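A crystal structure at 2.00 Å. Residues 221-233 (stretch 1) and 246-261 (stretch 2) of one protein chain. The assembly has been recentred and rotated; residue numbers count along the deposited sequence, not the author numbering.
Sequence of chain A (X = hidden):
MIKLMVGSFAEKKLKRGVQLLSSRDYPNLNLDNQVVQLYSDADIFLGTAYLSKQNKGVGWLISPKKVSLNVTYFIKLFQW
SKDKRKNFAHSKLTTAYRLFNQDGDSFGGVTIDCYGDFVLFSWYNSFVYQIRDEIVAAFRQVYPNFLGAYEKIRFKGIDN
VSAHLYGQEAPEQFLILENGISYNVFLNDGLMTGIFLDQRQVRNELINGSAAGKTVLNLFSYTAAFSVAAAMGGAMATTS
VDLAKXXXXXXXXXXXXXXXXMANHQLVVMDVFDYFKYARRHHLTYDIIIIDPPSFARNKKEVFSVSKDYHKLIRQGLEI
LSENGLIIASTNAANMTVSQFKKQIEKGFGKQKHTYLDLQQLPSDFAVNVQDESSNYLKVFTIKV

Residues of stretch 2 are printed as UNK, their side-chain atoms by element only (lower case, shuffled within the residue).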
# COMPACT_ATOMS: atom_id res chain seq x y z
N SER A 221 5.53 6.83 12.20
CA SER A 221 5.22 7.95 11.31
C SER A 221 5.81 7.93 9.90
O SER A 221 5.20 8.48 8.97
CB SER A 221 5.66 9.24 12.00
OG SER A 221 7.05 9.17 12.25
N TYR A 222 6.99 7.33 9.75
CA TYR A 222 7.71 7.24 8.47
C TYR A 222 8.15 8.63 8.02
O TYR A 222 9.31 9.01 8.25
CB TYR A 222 6.85 6.52 7.40
CG TYR A 222 7.54 6.42 6.05
CD1 TYR A 222 8.90 6.14 5.96
CD2 TYR A 222 6.84 6.68 4.87
CE1 TYR A 222 9.56 6.14 4.72
CE2 TYR A 222 7.48 6.68 3.63
CZ TYR A 222 8.84 6.41 3.56
OH TYR A 222 9.48 6.46 2.35
N THR A 223 7.26 9.39 7.37
CA THR A 223 7.61 10.75 6.98
C THR A 223 6.54 11.69 7.54
O THR A 223 6.43 12.85 7.13
CB THR A 223 7.74 10.93 5.45
OG1 THR A 223 6.47 10.70 4.81
CG2 THR A 223 8.77 9.96 4.90
N ALA A 224 5.78 11.18 8.49
CA ALA A 224 4.73 11.94 9.17
C ALA A 224 3.64 12.49 8.26
O ALA A 224 3.10 13.56 8.53
CB ALA A 224 5.37 13.08 9.96
N ALA A 225 3.32 11.78 7.18
CA ALA A 225 2.27 12.26 6.29
C ALA A 225 0.92 12.39 7.02
O ALA A 225 0.13 13.28 6.69
CB ALA A 225 2.13 11.33 5.08
N PHE A 226 0.64 11.52 7.99
CA PHE A 226 -0.63 11.61 8.74
C PHE A 226 -0.62 12.85 9.63
O PHE A 226 -1.65 13.47 9.86
CB PHE A 226 -0.84 10.39 9.65
CG PHE A 226 -1.30 9.15 8.95
CD1 PHE A 226 -2.40 9.16 8.09
CD2 PHE A 226 -0.65 7.93 9.18
CE1 PHE A 226 -2.85 7.99 7.49
CE2 PHE A 226 -1.09 6.76 8.59
CZ PHE A 226 -2.19 6.78 7.74
N SER A 227 0.56 13.19 10.15
CA SER A 227 0.70 14.34 11.02
C SER A 227 0.46 15.65 10.28
O SER A 227 -0.24 16.54 10.79
CB SER A 227 2.09 14.34 11.65
OG SER A 227 2.27 13.16 12.41
N VAL A 228 1.01 15.76 9.08
CA VAL A 228 0.81 16.97 8.28
C VAL A 228 -0.66 17.09 7.89
O VAL A 228 -1.22 18.19 7.90
CB VAL A 228 1.73 16.96 7.01
CG1 VAL A 228 1.27 15.91 6.02
CG2 VAL A 228 1.74 18.34 6.37
N ALA A 229 -1.30 15.97 7.58
CA ALA A 229 -2.72 15.95 7.22
C ALA A 229 -3.55 16.47 8.39
O ALA A 229 -4.41 17.35 8.25
CB ALA A 229 -3.15 14.52 6.86
N ALA A 230 -3.28 15.92 9.57
CA ALA A 230 -3.99 16.34 10.77
C ALA A 230 -3.76 17.83 11.05
O ALA A 230 -4.68 18.55 11.45
CB ALA A 230 -3.53 15.50 11.96
N ALA A 231 -2.53 18.30 10.83
CA ALA A 231 -2.19 19.70 11.05
C ALA A 231 -3.02 20.61 10.13
O ALA A 231 -3.49 21.67 10.55
CB ALA A 231 -0.69 19.92 10.79
N MET A 232 -3.20 20.18 8.88
CA MET A 232 -3.97 20.94 7.90
C MET A 232 -5.46 20.90 8.22
O MET A 232 -6.24 21.68 7.68
CB MET A 232 -3.73 20.40 6.49
CG MET A 232 -2.34 20.71 5.93
SD MET A 232 -1.94 22.46 5.94
CE MET A 232 -3.13 23.09 4.72
N GLY A 233 -5.83 19.96 9.09
CA GLY A 233 -7.22 19.81 9.49
C GLY A 233 -7.45 20.42 10.86
O GLY A 233 -8.42 20.09 11.54
N UNK A 246 16.29 9.29 9.47
CA UNK A 246 15.87 9.85 8.19
C UNK A 246 14.51 10.54 8.27
O UNK A 246 14.24 11.47 7.50
n UNK A 246 16.06 7.77 4.52
n UNK A 246 14.83 7.80 2.58
c UNK A 246 15.49 7.12 3.51
n UNK A 246 15.57 5.80 3.44
c UNK A 246 17.08 8.12 6.73
c UNK A 246 15.78 8.75 7.14
c UNK A 246 16.81 7.13 5.60
N UNK A 247 13.66 10.08 9.17
CA UNK A 247 12.32 10.65 9.31
C UNK A 247 12.28 12.16 9.55
O UNK A 247 11.33 12.82 9.14
c UNK A 247 11.56 9.95 10.44
o UNK A 247 12.18 10.19 11.70
N UNK A 248 13.30 12.71 10.22
CA UNK A 248 13.30 14.14 10.50
C UNK A 248 13.18 15.04 9.27
O UNK A 248 12.18 15.73 9.10
c UNK A 248 14.56 14.55 11.28
n UNK A 248 17.45 12.86 14.20
n UNK A 248 16.82 12.79 16.40
c UNK A 248 15.48 14.78 13.61
n UNK A 248 15.71 14.18 14.93
c UNK A 248 14.72 13.87 12.64
c UNK A 248 16.65 13.27 15.17
N UNK A 249 14.21 15.04 8.43
CA UNK A 249 14.19 15.89 7.25
C UNK A 249 13.00 15.61 6.32
O UNK A 249 12.38 16.54 5.80
c UNK A 249 15.50 15.73 6.48
N UNK A 250 12.69 14.33 6.13
CA UNK A 250 11.59 13.92 5.25
C UNK A 250 10.23 14.35 5.78
O UNK A 250 9.29 14.54 5.01
c UNK A 250 12.85 11.83 4.40
c UNK A 250 12.66 10.34 4.17
c UNK A 250 11.59 12.41 5.03
c UNK A 250 13.14 12.54 3.09
N UNK A 251 10.11 14.47 7.09
CA UNK A 251 8.86 14.89 7.68
C UNK A 251 8.74 16.40 7.59
O UNK A 251 7.68 16.94 7.27
c UNK A 251 8.79 14.43 9.15
o UNK A 251 8.81 13.02 9.23
N UNK A 252 9.85 17.09 7.85
CA UNK A 252 9.88 18.55 7.79
C UNK A 252 9.49 19.08 6.41
O UNK A 252 8.86 20.15 6.28
c UNK A 252 11.30 19.05 8.15
c UNK A 252 10.95 19.62 10.55
c UNK A 252 11.79 18.80 9.58
c UNK A 252 13.27 19.15 9.72
N UNK A 253 9.87 18.32 5.38
CA UNK A 253 9.60 18.69 4.00
C UNK A 253 8.11 18.88 3.70
O UNK A 253 7.76 19.75 2.93
c UNK A 253 10.18 17.66 3.06
N UNK A 254 7.26 18.05 4.29
CA UNK A 254 5.82 18.16 4.07
C UNK A 254 5.28 19.41 4.77
O UNK A 254 4.50 20.18 4.20
c UNK A 254 5.08 16.95 4.65
n UNK A 254 5.97 13.98 2.69
c UNK A 254 5.45 15.65 4.01
c UNK A 254 5.74 15.33 2.73
c UNK A 254 5.82 13.47 3.90
n UNK A 254 5.51 14.46 4.72
N UNK A 255 5.70 19.61 6.02
CA UNK A 255 5.25 20.75 6.80
C UNK A 255 5.67 22.05 6.13
O UNK A 255 4.89 23.00 6.10
c UNK A 255 3.11 19.29 10.55
c UNK A 255 3.55 17.99 10.75
c UNK A 255 4.73 17.55 10.14
c UNK A 255 5.46 18.43 9.33
c UNK A 255 5.81 20.67 8.22
c UNK A 255 5.03 19.74 9.12
c UNK A 255 3.85 20.16 9.74
N UNK A 256 6.88 22.08 5.59
CA UNK A 256 7.41 23.25 4.91
C UNK A 256 6.62 23.55 3.64
O UNK A 256 6.29 24.71 3.34
c UNK A 256 8.89 23.02 4.57
c UNK A 256 9.54 24.12 3.73
o UNK A 256 9.91 25.58 5.58
c UNK A 256 9.51 25.49 4.40
o UNK A 256 9.10 26.47 3.74
N UNK A 257 6.30 22.50 2.88
CA UNK A 257 5.57 22.63 1.62
C UNK A 257 4.20 23.24 1.84
O UNK A 257 3.64 23.87 0.94
c UNK A 257 5.42 21.28 0.96
N UNK A 258 3.65 23.03 3.04
CA UNK A 258 2.33 23.56 3.36
C UNK A 258 2.40 24.80 4.25
O UNK A 258 1.41 25.23 4.83
c UNK A 258 1.49 22.46 4.02
c UNK A 258 1.25 21.29 3.09
n UNK A 258 0.43 21.52 2.06
o UNK A 258 1.79 20.20 3.27
N UNK A 259 3.61 25.35 4.35
CA UNK A 259 3.88 26.55 5.12
C UNK A 259 3.30 26.52 6.53
O UNK A 259 2.75 27.50 7.01
n UNK A 259 4.97 27.84 2.44
c UNK A 259 4.96 27.77 1.12
c UNK A 259 3.35 27.77 4.38
n UNK A 259 3.71 27.66 0.72
c UNK A 259 3.68 27.77 2.91
c UNK A 259 2.89 27.66 1.82
N UNK A 260 3.44 25.38 7.20
CA UNK A 260 2.93 25.22 8.56
C UNK A 260 3.97 25.56 9.62
O UNK A 260 5.12 25.12 9.53
c UNK A 260 1.12 21.82 8.00
c UNK A 260 -0.04 23.93 8.73
c UNK A 260 2.46 23.78 8.77
c UNK A 260 1.18 23.34 8.04
N UNK A 261 3.59 26.36 10.61
CA UNK A 261 4.51 26.68 11.69
C UNK A 261 4.53 25.44 12.57
O UNK A 261 3.47 24.89 12.89
o UNK A 261 5.79 29.00 13.62
o UNK A 261 4.65 27.50 14.75
c UNK A 261 4.88 28.15 13.71
c UNK A 261 4.02 27.88 12.49
O HOH W 1 8.13 11.67 11.58

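Position 246 carries three carbons, a nitrogen, then a carbon bearing two more nitrogens, without a contact on stretch 1: Arg246, whose charged end suits an exposed place. Position 247 has one carbon and one oxygen; its CB lies 3.3 Å from Tyr222 O. This is Ser247, whose CB packs against the Tyr222 carbonyl while its hydroxyl bonds just outside the stretches. At 248 the guanidinium pattern recurs, its CA-to-CB bond pointing away from stretch 1, and at 249 there is a lone carbon: Arg248 and Ala249, both on the exposed side of the helix.

Position 250 has four carbons, forked at the second, and its CB packs 3.7 Å from Thr223 CG2. It is Leu250, an apolar partner for a methyl group. Position 251 again shows one carbon and one oxygen. The chains are tightest here, with CA of 251 3.2 Å from Thr223 O in a CA-H...O contact. Ser251 fits the narrow gap; its OG donates to Ser247 O (2.5 Å) and accepts from a water, which also hydrogen-bonds to Ser221 OG.

A forked four-carbon chain at 252 and a single carbon at 253 make no contact: Leu252 and Ala253, both compatible with helix. Position 254 has one carbon, then a five-membered ring of three carbons and two nitrogens; one ring nitrogen lies 3.0 Å from Thr223 O, and a ring carbon 3.0 Å from Thr223 OG1, which sits at the ring edge. This is His254. Its ND1 donates the weak hydrogen bond to Thr223 O (125°), and NE2 is bonded elsewhere in the structure, so both ring nitrogens are engaged.

Position 255 has one carbon, then a ring of six carbons, with Val228 CB over one face; ring carbons lie 4.3 Å from Val228 CB and 3.9 Å from Ala231 CB. It is Phe255, and the small alanine leaves room for the ring. Three carbons, the third with two oxygens, make 256 the exposed, charged Glu256; one carbon makes 257 Ala257, a good helix former.

Position 258 has two carbons, the second carrying an oxygen and a nitrogen; its CB lies 3.9 Å from Met232 SD. It is Asn258, a type common where helices end, and the first residue to leave helical geometry. Position 259, one carbon, then a five-membered ring of three carbons and two nitrogens, has its CA-to-CB bond pointing away from stretch 1: His259, a polar ring at an exposed site. Position 260 is a forked four-carbon chain; both end carbons lie 3.7 Å from Met232 SD, and one also reaches Val228 CG2 (3.9 Å) and Ala231 CB (3.8 Å). Leu260 supplies a branched apolar end for all three. Two carbons, the second with two oxygens, make 261 Asp261, its charge suiting exposure.

The helices run in nearly the same direction, 24° apart. Just before the first helix, the Thr223 backbone meets Ser251 and His254, which lie within the second, through polar contacts; farther along, Val228, Ala231 and Met232 form an apolar patch with Phe255 and Leu260.

Stretch 2, residues 246-261: RSRALSLAHFEANHLD
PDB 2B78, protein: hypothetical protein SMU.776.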